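Local atomic coordinates of sterol regulatory element-binding protein cleavage-activating protein (Schizosaccharomyces pombe, PDB entry 4YHC), a protein that escorts the membrane-bound transcription factor precursor sre1 for its processing when sterol or oxygen is low, the part here being the WD40 domain of the escort. Residues 244-256 and 312-324. The protein carries 9 engineered substitutions. Sequence-based numbering, arbitrary orientation. Where two conformers were deposited one is given.
Sequences VDMIDLKNDELLH and YIILNKWDQQPNL
Strands 244-248 and 312-317 approach to 8.2 Å between axes at 45°, and every hydrogen bond between the two segments has a side-chain donor, with the Asp248 carboxylate and Trp318 O as acceptors. Asp248 is the centre. Its OD1 accepts a nearly straight bond (170°) from Asn316 ND2, 3.1 Å away and well above the carboxylate plane, while Lys250 N reaches the same OD1 from the opposite face, forming an Asx turn. A water bridges Asp248 OD1 to Lys317 O, and Gln320 NE2 donates to Asp248 OD2 at 2.9 Å, a less certain grip because the Gln320 side chain is poorly ordered. With CG anti to the backbone N (chi1 170°), the carboxylate is brought against both amides; an alanine here would probably leave the Asn316 and Gln320 amides without this acceptor and free the turn to shift. Asn316 ND2 also binds Ala233 O, tying in the 226-239 hairpin.

From the same turn, Trp318 O is held from both faces of its carbonyl plane, by Lys250 NZ at 2.9 Å and by Asn251 ND2 at 3.0 Å. The extended Lys250 chain brings CE over the Trp318 indole, 3.5 Å from the five-membered ring centroid (CH-pi); a final bend turns NZ to Trp318 O, still over that face, 4.1 Å from the same centroid (cation-pi). Deeper in, Met246 SD meets Leu315 CD2 at 3.6 Å, and Leu255 CD1 rests on Leu315 O.

Leu255 and His256 form a classic beta bulge opposite Met246. The contact joins the 243-259 hairpin of one four-stranded antiparallel sheet to strand 311-317 of the next sheet and the loop that follows it, the blade-to-blade packing of a WD40 beta-propeller.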
loop_
_atom_site.group_PDB
_atom_site.type_symbol
_atom_site.label_atom_id
_atom_site.label_comp_id
_atom_site.label_asym_id
_atom_site.label_seq_id
_atom_site.Cartn_x
_atom_site.Cartn_y
_atom_site.Cartn_z
ATOM N N VAL A 244 14.124 -12.215 4.591
ATOM C CA VAL A 244 13.053 -11.563 5.275
ATOM C C VAL A 244 12.510 -12.507 6.325
ATOM O O VAL A 244 12.148 -13.631 5.995
ATOM C CB VAL A 244 11.888 -11.195 4.357
ATOM C CG1 VAL A 244 10.847 -10.411 5.169
ATOM C CG2 VAL A 244 12.350 -10.319 3.217
ATOM N N ASP A 245 12.421 -12.015 7.566
ATOM C CA ASP A 245 11.804 -12.776 8.667
ATOM C C ASP A 245 10.323 -12.411 8.827
ATOM O O ASP A 245 9.969 -11.184 8.867
ATOM C CB ASP A 245 12.549 -12.476 9.937
ATOM C CG ASP A 245 14.018 -12.889 9.828
ATOM O OD1 ASP A 245 14.327 -13.918 9.197
ATOM O OD2 ASP A 245 14.849 -12.180 10.341
ATOM N N MET A 246 9.493 -13.473 8.874
ATOM C CA MET A 246 8.046 -13.359 8.910
ATOM C C MET A 246 7.656 -13.695 10.354
ATOM O O MET A 246 7.913 -14.792 10.815
ATOM C CB MET A 246 7.380 -14.256 7.901
ATOM C CG MET A 246 5.836 -14.109 7.960
ATOM S SD MET A 246 5.008 -15.010 6.693
ATOM C CE MET A 246 4.878 -16.570 7.579
ATOM N N ILE A 247 7.143 -12.698 11.081
ATOM C CA ILE A 247 6.962 -12.784 12.502
ATOM C C ILE A 247 5.464 -12.690 12.885
ATOM O O ILE A 247 4.731 -11.843 12.362
ATOM C CB ILE A 247 7.712 -11.654 13.127
ATOM C CG1 ILE A 247 9.216 -11.766 12.824
ATOM C CG2 ILE A 247 7.408 -11.540 14.592
ATOM C CD1 ILE A 247 9.995 -10.550 13.198
ATOM N N ASP A 248 5.016 -13.609 13.730
ATOM C CA ASP A 248 3.647 -13.596 14.324
ATOM C C ASP A 248 3.623 -12.637 15.485
ATOM O O ASP A 248 4.260 -12.838 16.536
ATOM C CB ASP A 248 3.258 -14.993 14.772
ATOM C CG ASP A 248 1.943 -15.026 15.617
ATOM O OD1 ASP A 248 1.105 -14.037 15.659
ATOM O OD2 ASP A 248 1.771 -16.122 16.231
ATOM N N LEU A 249 2.899 -11.559 15.338
ATOM C CA LEU A 249 2.932 -10.552 16.392
ATOM C C LEU A 249 1.968 -10.906 17.554
ATOM O O LEU A 249 1.999 -10.291 18.582
ATOM C CB LEU A 249 2.505 -9.216 15.785
ATOM C CG LEU A 249 3.391 -8.162 15.163
ATOM C CD1 LEU A 249 4.861 -8.457 15.154
ATOM C CD2 LEU A 249 2.865 -7.656 13.850
ATOM N N LYS A 250 1.035 -11.815 17.320
ATOM C CA LYS A 250 0.062 -12.161 18.373
ATOM C C LYS A 250 0.758 -13.000 19.443
ATOM O O LYS A 250 0.834 -12.610 20.620
ATOM C CB LYS A 250 -1.096 -12.900 17.776
ATOM C CG LYS A 250 -2.146 -13.370 18.794
ATOM C CD LYS A 250 -3.202 -14.216 18.096
ATOM C CE LYS A 250 -4.322 -14.592 19.053
ATOM N NZ LYS A 250 -3.781 -15.448 20.163
ATOM N N ASN A 251 1.331 -14.113 19.006
ATOM C CA ASN A 251 2.053 -15.026 19.913
ATOM C C ASN A 251 3.584 -14.801 19.953
ATOM O O ASN A 251 4.276 -15.571 20.532
ATOM C CB ASN A 251 1.734 -16.454 19.475
ATOM C CG ASN A 251 0.242 -16.716 19.429
ATOM O OD1 ASN A 251 -0.435 -16.462 20.406
ATOM N ND2 ASN A 251 -0.287 -17.175 18.286
ATOM N N ASP A 252 4.066 -13.687 19.399
ATOM C CA ASP A 252 5.517 -13.342 19.293
ATOM C C ASP A 252 6.403 -14.551 18.928
ATOM O O ASP A 252 7.073 -15.125 19.786
ATOM C CB ASP A 252 6.053 -12.629 20.552
ATOM C CG ASP A 252 7.147 -11.581 20.220
ATOM O OD1 ASP A 252 7.556 -11.488 19.046
ATOM O OD2 ASP A 252 7.607 -10.841 21.122
ATOM N N GLU A 253 6.592 -14.710 17.616
ATOM C CA GLU A 253 7.120 -15.981 17.168
ATOM C C GLU A 253 7.599 -15.853 15.735
ATOM O O GLU A 253 6.852 -15.426 14.860
ATOM C CB GLU A 253 6.045 -17.058 17.263
ATOM C CG GLU A 253 6.567 -18.470 17.091
ATOM C CD GLU A 253 6.284 -19.338 18.298
ATOM O OE1 GLU A 253 6.429 -20.572 18.189
ATOM O OE2 GLU A 253 5.916 -18.782 19.352
ATOM N N LEU A 254 8.852 -16.220 15.500
ATOM C CA LEU A 254 9.377 -16.234 14.179
ATOM C C LEU A 254 8.758 -17.379 13.419
ATOM O O LEU A 254 8.904 -18.525 13.786
ATOM C CB LEU A 254 10.897 -16.362 14.188
ATOM C CG LEU A 254 11.506 -16.467 12.771
ATOM C CD1 LEU A 254 11.203 -15.229 11.906
ATOM C CD2 LEU A 254 13.007 -16.691 12.826
ATOM N N LEU A 255 8.080 -17.120 12.310
ATOM C CA LEU A 255 7.430 -18.201 11.597
ATOM C C LEU A 255 8.239 -18.812 10.444
ATOM O O LEU A 255 8.104 -19.997 10.130
ATOM C CB LEU A 255 6.113 -17.651 10.992
ATOM C CG LEU A 255 5.066 -17.132 11.980
ATOM C CD1 LEU A 255 4.142 -16.094 11.358
ATOM C CD2 LEU A 255 4.203 -18.293 12.368
ATOM N N HIS A 256 8.980 -17.950 9.706
ATOM C CA HIS A 256 9.855 -18.407 8.640
ATOM C C HIS A 256 10.812 -17.303 8.270
ATOM O O HIS A 256 10.469 -16.132 8.447
ATOM C CB HIS A 256 9.034 -18.728 7.436
ATOM C CG HIS A 256 9.777 -19.379 6.327
ATOM N ND1 HIS A 256 10.351 -20.624 6.450
ATOM C CD2 HIS A 256 9.956 -19.006 5.038
ATOM C CE1 HIS A 256 10.848 -20.991 5.290
ATOM N NE2 HIS A 256 10.624 -20.016 4.417
ATOM N N TYR A 312 -2.498 -24.426 -0.599
ATOM C CA TYR A 312 -2.450 -23.179 0.148
ATOM C C TYR A 312 -1.377 -23.237 1.166
ATOM O O TYR A 312 -0.840 -24.283 1.449
ATOM C CB TYR A 312 -3.799 -22.939 0.864
ATOM C CG TYR A 312 -4.168 -23.975 1.868
ATOM C CD1 TYR A 312 -3.788 -23.867 3.183
ATOM C CD2 TYR A 312 -4.951 -25.080 1.492
ATOM C CE1 TYR A 312 -4.137 -24.826 4.121
ATOM C CE2 TYR A 312 -5.337 -26.036 2.424
ATOM C CZ TYR A 312 -4.924 -25.917 3.711
ATOM O OH TYR A 312 -5.286 -26.862 4.611
ATOM N N ILE A 313 -1.131 -22.111 1.790
ATOM C CA ILE A 313 -0.102 -21.953 2.772
ATOM C C ILE A 313 -0.757 -21.424 3.963
ATOM O O ILE A 313 -1.573 -20.453 3.846
ATOM C CB ILE A 313 0.841 -20.866 2.197
ATOM C CG1 ILE A 313 1.448 -21.346 0.888
ATOM C CG2 ILE A 313 1.895 -20.389 3.152
ATOM C CD1 ILE A 313 1.926 -20.191 0.003
ATOM N N ILE A 314 -0.387 -21.941 5.133
ATOM C CA ILE A 314 -0.812 -21.392 6.365
ATOM C C ILE A 314 0.225 -20.383 6.806
ATOM O O ILE A 314 1.306 -20.795 7.207
ATOM C CB ILE A 314 -0.960 -22.495 7.449
ATOM C CG1 ILE A 314 -2.091 -23.438 7.109
ATOM C CG2 ILE A 314 -1.136 -21.895 8.832
ATOM C CD1 ILE A 314 -2.004 -24.761 7.866
ATOM N N LEU A 315 -0.125 -19.067 6.747
ATOM C CA LEU A 315 0.735 -17.982 7.147
ATOM C C LEU A 315 0.780 -17.751 8.605
ATOM O O LEU A 315 1.763 -17.276 9.098
ATOM C CB LEU A 315 0.276 -16.625 6.575
ATOM C CG LEU A 315 0.684 -16.100 5.224
ATOM C CD1 LEU A 315 0.310 -14.594 5.165
ATOM C CD2 LEU A 315 2.148 -16.398 4.938
ATOM N N ASN A 316 -0.302 -17.964 9.326
ATOM C CA ASN A 316 -0.251 -17.732 10.733
ATOM C C ASN A 316 -1.429 -18.478 11.404
ATOM O O ASN A 316 -2.311 -18.966 10.705
ATOM C CB ASN A 316 -0.278 -16.232 11.064
ATOM C CG ASN A 316 0.160 -15.931 12.468
ATOM O OD1 ASN A 316 0.658 -16.826 13.191
ATOM N ND2 ASN A 316 -0.017 -14.669 12.891
ATOM N N LYS A 317 -1.369 -18.628 12.716
ATOM C CA LYS A 317 -2.440 -19.342 13.425
ATOM C C LYS A 317 -2.754 -18.549 14.650
ATOM O O LYS A 317 -1.848 -18.004 15.252
ATOM C CB LYS A 317 -2.047 -20.788 13.812
ATOM C CG LYS A 317 -1.735 -21.685 12.640
ATOM C CD LYS A 317 -1.900 -23.163 12.905
ATOM C CE LYS A 317 -0.695 -23.758 13.581
ATOM N NZ LYS A 317 -1.004 -25.101 14.203
ATOM N N TRP A 318 -4.031 -18.540 15.034
ATOM C CA TRP A 318 -4.482 -17.901 16.221
ATOM C C TRP A 318 -3.744 -18.435 17.470
ATOM O O TRP A 318 -3.288 -17.651 18.336
ATOM C CB TRP A 318 -5.999 -18.143 16.349
ATOM C CG TRP A 318 -6.658 -17.233 17.318
ATOM C CD1 TRP A 318 -6.929 -17.492 18.644
ATOM C CD2 TRP A 318 -7.103 -15.897 17.077
ATOM N NE1 TRP A 318 -7.535 -16.429 19.199
ATOM C CE2 TRP A 318 -7.635 -15.418 18.288
ATOM C CE3 TRP A 318 -7.077 -15.039 15.962
ATOM C CZ2 TRP A 318 -8.127 -14.114 18.425
ATOM C CZ3 TRP A 318 -7.593 -13.774 16.082
ATOM C CH2 TRP A 318 -8.113 -13.313 17.305
ATOM N N ASP A 319 -3.598 -19.761 17.487
ATOM C CA ASP A 319 -3.019 -20.558 18.543
ATOM C C ASP A 319 -2.051 -21.461 17.839
ATOM O O ASP A 319 -2.422 -22.110 16.856
ATOM C CB ASP A 319 -4.080 -21.505 19.180
ATOM C CG ASP A 319 -5.113 -20.763 19.998
ATOM O OD1 ASP A 319 -4.735 -20.031 20.937
ATOM O OD2 ASP A 319 -6.323 -20.925 19.685
ATOM N N GLN A 320 -0.839 -21.525 18.361
ATOM C CA GLN A 320 0.257 -22.258 17.714
ATOM C C GLN A 320 0.296 -23.642 18.351
ATOM O O GLN A 320 1.326 -24.101 18.813
ATOM C CB GLN A 320 1.605 -21.499 17.847
ATOM C CG GLN A 320 1.623 -20.087 17.215
ATOM C CD GLN A 320 1.788 -20.052 15.680
ATOM O OE1 GLN A 320 1.942 -21.072 15.015
ATOM N NE2 GLN A 320 1.756 -18.853 15.122
ATOM N N GLN A 321 -0.868 -24.290 18.350
ATOM C CA GLN A 321 -1.102 -25.571 18.981
ATOM C C GLN A 321 -1.950 -26.349 17.985
ATOM O O GLN A 321 -2.473 -25.762 17.034
ATOM C CB GLN A 321 -1.849 -25.399 20.316
ATOM C CG GLN A 321 -3.303 -24.925 20.211
ATOM C CD GLN A 321 -4.331 -25.875 20.860
ATOM O OE1 GLN A 321 -4.009 -26.999 21.292
ATOM N NE2 GLN A 321 -5.590 -25.444 20.885
ATOM N N PRO A 322 -2.072 -27.668 18.169
ATOM C CA PRO A 322 -2.954 -28.455 17.288
ATOM C C PRO A 322 -4.431 -28.318 17.695
ATOM O O PRO A 322 -4.715 -27.932 18.813
ATOM C CB PRO A 322 -2.448 -29.881 17.455
ATOM C CG PRO A 322 -1.710 -29.901 18.748
ATOM C CD PRO A 322 -1.181 -28.510 18.989
ATOM N N ASN A 323 -5.357 -28.621 16.781
ATOM C CA ASN A 323 -6.791 -28.410 17.006
ATOM C C ASN A 323 -7.682 -29.279 16.102
ATOM O O ASN A 323 -7.766 -29.041 14.897
ATOM C CB ASN A 323 -7.120 -26.932 16.772
ATOM C CG ASN A 323 -8.485 -26.551 17.280
ATOM O OD1 ASN A 323 -9.249 -27.389 17.732
ATOM N ND2 ASN A 323 -8.796 -25.272 17.223
ATOM N N LEU A 324 -8.396 -30.235 16.701
ATOM C CA LEU A 324 -9.177 -31.216 15.946
ATOM C C LEU A 324 -10.644 -30.821 15.822
ATOM O O LEU A 324 -11.527 -31.671 15.652
ATOM C CB LEU A 324 -9.044 -32.602 16.576
ATOM C CG LEU A 324 -7.626 -33.076 16.870
ATOM C CD1 LEU A 324 -7.728 -34.463 17.495
ATOM C CD2 LEU A 324 -6.772 -33.118 15.623
HETATM O O HOH W 1 -1.480 -15.287 15.450
#